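Local atomic coordinates of C-C motif chemokine 1 (Homo sapiens, PDB entry 4OIJ), a protein that acts as a secreted cytokine that attracts monocytes but not neutrophils and binds the chemokine receptor CCR8. Residues R29-S33 with I34-E38. Sequence-based numbering, arbitrary orientation. Where two conformers were deposited one is given.
Sequences RNTSS and ICSNE. With SO4 (sulfate ion), chain L; SO4 (sulfate ion), chain I; SO4 (sulfate ion), chain E.
Thr31 reaches round the turn to Ser36: its OG1 donates to Ser36 O at 2.9 Å, in the carbonyl plane and on a lone pair. OG1 lies between its own backbone N and carbonyl carbon (chi1 54°), which swings the hydroxyl across the turn. The same Ser36 O also accepts from Asn37 ND2, 3.0 Å away and tilted from the carbonyl plane, so two side-chain donors grip one carbonyl; ND2 in addition bonds Cys12 O. A valine in place of Thr31 would probably leave Ser36 O without its hydroxyl donor and the turn freer to shift.

In the backbone, Cys35 N donates to Ser32 O at 3.1 Å from above the carbonyl plane, closing a beta turn with Ser33 and Ile34 at its corners. Cys35 SG passes 3.5 Å from Ser32 O and is disulfide-bonded to Cys11, while Ser32 OG bonds Arg10 N, so both ends of this turn are tied to strand 9-11. Ile34 and Cys35 also pack against Phe13 of the second subunit.

Sulfates, probably from the crystallisation liquor, accept from backbone and side-chain N-H groups. One is held by Asn30 N and by Asn30 ND2, the latter 2.6 Å from its O1; another receives Ser33 N, and a third Glu38 N.

Between strands 25-30 and 39-44 of the chemokine fold, then, this connection is shaped by hydroxyl, amide and backbone bonds together with a CC-family disulfide.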
ATOM      1  N   ARG A  29      -1.228   3.103 -10.629  1.00 27.97           N
ATOM      2  CA  ARG A  29      -1.488   1.757 -10.105  0.50 28.00           C
ATOM      3  C   ARG A  29      -2.993   1.650  -9.888  1.00 31.31           C
ATOM      4  O   ARG A  29      -3.635   2.659  -9.551  1.00 28.31           O
ATOM      5  CB  ARG A  29      -0.808   1.544  -8.736  0.50 25.84           C
ATOM      6  CG  ARG A  29       0.700   1.317  -8.763  0.50 38.55           C
ATOM      7  CD  ARG A  29       1.201   0.751  -7.436  0.50 39.60           C
ATOM      8  NE  ARG A  29       2.644   0.938  -7.258  0.50 41.30           N
ATOM      9  CZ  ARG A  29       3.579   0.081  -7.661  0.50 55.56           C
ATOM     10  NH1 ARG A  29       3.239  -1.040  -8.286  0.50 44.44           N
ATOM     11  NH2 ARG A  29       4.861   0.344  -7.454  0.50 43.86           N
ATOM     12  N   ASN A  30      -3.554   0.460 -10.046  1.00 30.48           N
ATOM     13  CA  ASN A  30      -4.960   0.270  -9.745  1.00 29.81           C
ATOM     14  C   ASN A  30      -5.028  -0.033  -8.248  1.00 27.63           C
ATOM     15  O   ASN A  30      -4.043  -0.515  -7.674  1.00 25.35           O
ATOM     16  CB  ASN A  30      -5.515  -0.903 -10.522  1.00 32.17           C
ATOM     17  CG  ASN A  30      -5.772  -0.554 -11.950  1.00 59.01           C
ATOM     18  OD1 ASN A  30      -6.645   0.254 -12.282  1.00 53.41           O
ATOM     19  ND2 ASN A  30      -5.004  -1.147 -12.822  1.00 56.90           N
ATOM     20  N   THR A  31      -6.162   0.271  -7.611  1.00 20.71           N
ATOM     21  CA  THR A  31      -6.366  -0.092  -6.203  1.00 18.41           C
ATOM     22  C   THR A  31      -6.601  -1.626  -6.201  1.00 21.80           C
ATOM     23  O   THR A  31      -7.053  -2.172  -7.209  1.00 24.33           O
ATOM     24  CB  THR A  31      -7.633   0.575  -5.654  1.00 22.85           C
ATOM     25  OG1 THR A  31      -8.694   0.236  -6.523  1.00 31.75           O
ATOM     26  CG2 THR A  31      -7.529   2.081  -5.566  1.00 14.30           C
ATOM     27  N   SER A  32      -6.360  -2.299  -5.087  1.00 18.75           N
ATOM     28  CA  SER A  32      -6.602  -3.755  -4.998  1.00 21.16           C
ATOM     29  C   SER A  32      -8.106  -4.026  -5.172  1.00 30.06           C
ATOM     30  O   SER A  32      -8.934  -3.249  -4.672  1.00 29.24           O
ATOM     31  CB  SER A  32      -6.114  -4.292  -3.662  1.00 22.43           C
ATOM     32  OG  SER A  32      -4.767  -3.910  -3.460  1.00 27.77           O
ATOM     33  N   SER A  33      -8.450  -5.097  -5.929  1.00 29.79           N
ATOM     34  CA  SER A  33      -9.819  -5.476  -6.280  1.00 33.16           C
ATOM     35  C   SER A  33     -10.786  -5.656  -5.128  1.00 39.08           C
ATOM     36  O   SER A  33     -11.973  -5.403  -5.320  1.00 42.77           O
ATOM     37  CB  SER A  33      -9.829  -6.701  -7.184  1.00 41.16           C
ATOM     38  OG  SER A  33      -9.363  -6.366  -8.482  1.00 48.39           O
ATOM     39  N   ILE A  34     -10.304  -6.089  -3.937  1.00 33.02           N
ATOM     40  CA  ILE A  34     -11.160  -6.278  -2.744  1.00 32.88           C
ATOM     41  C   ILE A  34     -11.771  -4.947  -2.245  1.00 35.06           C
ATOM     42  O   ILE A  34     -12.878  -4.945  -1.689  1.00 36.54           O
ATOM     43  CB  ILE A  34     -10.407  -7.036  -1.617  1.00 33.36           C
ATOM     44  CG1 ILE A  34     -11.357  -7.467  -0.470  1.00 34.16           C
ATOM     45  CG2 ILE A  34      -9.167  -6.226  -1.106  1.00 28.97           C
ATOM     46  CD1 ILE A  34     -11.043  -8.770   0.207  1.00 31.06           C
ATOM     47  N   CYS A  35     -11.043  -3.840  -2.450  1.00 28.76           N
ATOM     48  CA  CYS A  35     -11.441  -2.499  -2.005  1.00 28.54           C
ATOM     49  C   CYS A  35     -11.460  -1.521  -3.196  1.00 36.01           C
ATOM     50  O   CYS A  35     -11.188  -0.332  -2.997  1.00 35.33           O
ATOM     51  CB  CYS A  35     -10.472  -2.022  -0.919  1.00 24.02           C
ATOM     52  SG  CYS A  35      -8.752  -1.837  -1.484  1.00 23.30           S
ATOM     53  N   SER A  36     -11.713  -2.022  -4.431  1.00 35.47           N
ATOM     54  CA  SER A  36     -11.652  -1.222  -5.664  1.00 36.86           C
ATOM     55  C   SER A  36     -12.145   0.226  -5.578  1.00 41.55           C
ATOM     56  O   SER A  36     -11.351   1.151  -5.798  1.00 40.04           O
ATOM     57  CB  SER A  36     -12.251  -1.969  -6.849  1.00 47.38           C
ATOM     58  OG  SER A  36     -11.201  -2.453  -7.671  1.00 61.62           O
ATOM     59  N   ASN A  37     -13.438   0.416  -5.245  1.00 40.35           N
ATOM     60  CA  ASN A  37     -14.097   1.695  -5.058  1.00 40.89           C
ATOM     61  C   ASN A  37     -13.872   2.776  -6.123  1.00 45.99           C
ATOM     62  O   ASN A  37     -14.040   3.967  -5.839  1.00 48.13           O
ATOM     63  CB  ASN A  37     -14.012   2.167  -3.589  1.00 42.51           C
ATOM     64  CG  ASN A  37     -13.006   3.234  -3.166  1.00 67.47           C
ATOM     65  OD1 ASN A  37     -13.227   3.877  -2.123  1.00 55.95           O
ATOM     66  ND2 ASN A  37     -11.907   3.470  -3.930  1.00 52.30           N
ATOM     67  N   GLU A  38     -13.592   2.353  -7.376  1.00 43.14           N
ATOM     68  CA  GLU A  38     -13.409   3.224  -8.552  1.00 44.41           C
ATOM     69  C   GLU A  38     -12.255   4.220  -8.448  1.00 43.29           C
ATOM     70  O   GLU A  38     -12.230   5.220  -9.162  1.00 43.58           O
ATOM     71  CB  GLU A  38     -14.723   3.941  -8.940  1.00 51.05           C
ATOM     72  CG  GLU A  38     -15.413   3.351 -10.161  1.00 72.25           C
ATOM     73  CD  GLU A  38     -14.851   3.723 -11.523  1.00 96.40           C
ATOM     74  OE1 GLU A  38     -13.887   4.521 -11.584  1.00 73.82           O
ATOM     75  OE2 GLU A  38     -15.411   3.248 -12.537  1.00103.10           O
TER
HETATM   76  S   SO4 L 108     -13.401  -0.220 -10.026  1.00 87.26           S
HETATM   77  O1  SO4 L 108     -13.947   0.461 -11.207  1.00 91.82           O
HETATM   78  O2  SO4 L 108     -14.285  -0.017  -8.866  1.00 90.50           O
HETATM   79  O3  SO4 L 108     -13.292  -1.652 -10.310  1.00 93.95           O
HETATM   80  O4  SO4 L 108     -12.055   0.303  -9.738  1.00 92.72           O
HETATM   81  S   SO4 I 105      -2.695  -3.185 -11.493  1.00 86.63           S
HETATM   82  O1  SO4 I 105      -3.825  -3.445 -12.406  1.00 90.24           O
HETATM   83  O2  SO4 I 105      -3.108  -3.502 -10.101  1.00 91.39           O
HETATM   84  O3  SO4 I 105      -1.577  -4.055 -11.884  1.00 93.71           O
HETATM   85  O4  SO4 I 105      -2.251  -1.784 -11.572  1.00 91.24           O
HETATM   86  S   SO4 E 101      -5.172  -7.303  -6.331  1.00 77.86           S
HETATM   87  O1  SO4 E 101      -6.586  -7.057  -6.076  1.00 82.16           O
HETATM   88  O2  SO4 E 101      -4.957  -8.765  -6.451  1.00 83.07           O
HETATM   89  O3  SO4 E 101      -4.776  -6.647  -7.584  1.00 83.80           O
HETATM   90  O4  SO4 E 101      -4.357  -6.766  -5.210  1.00 82.52           O
HETATM   91  O   HOH W   1     -14.597  -4.760  -4.401  1.00 33.40           O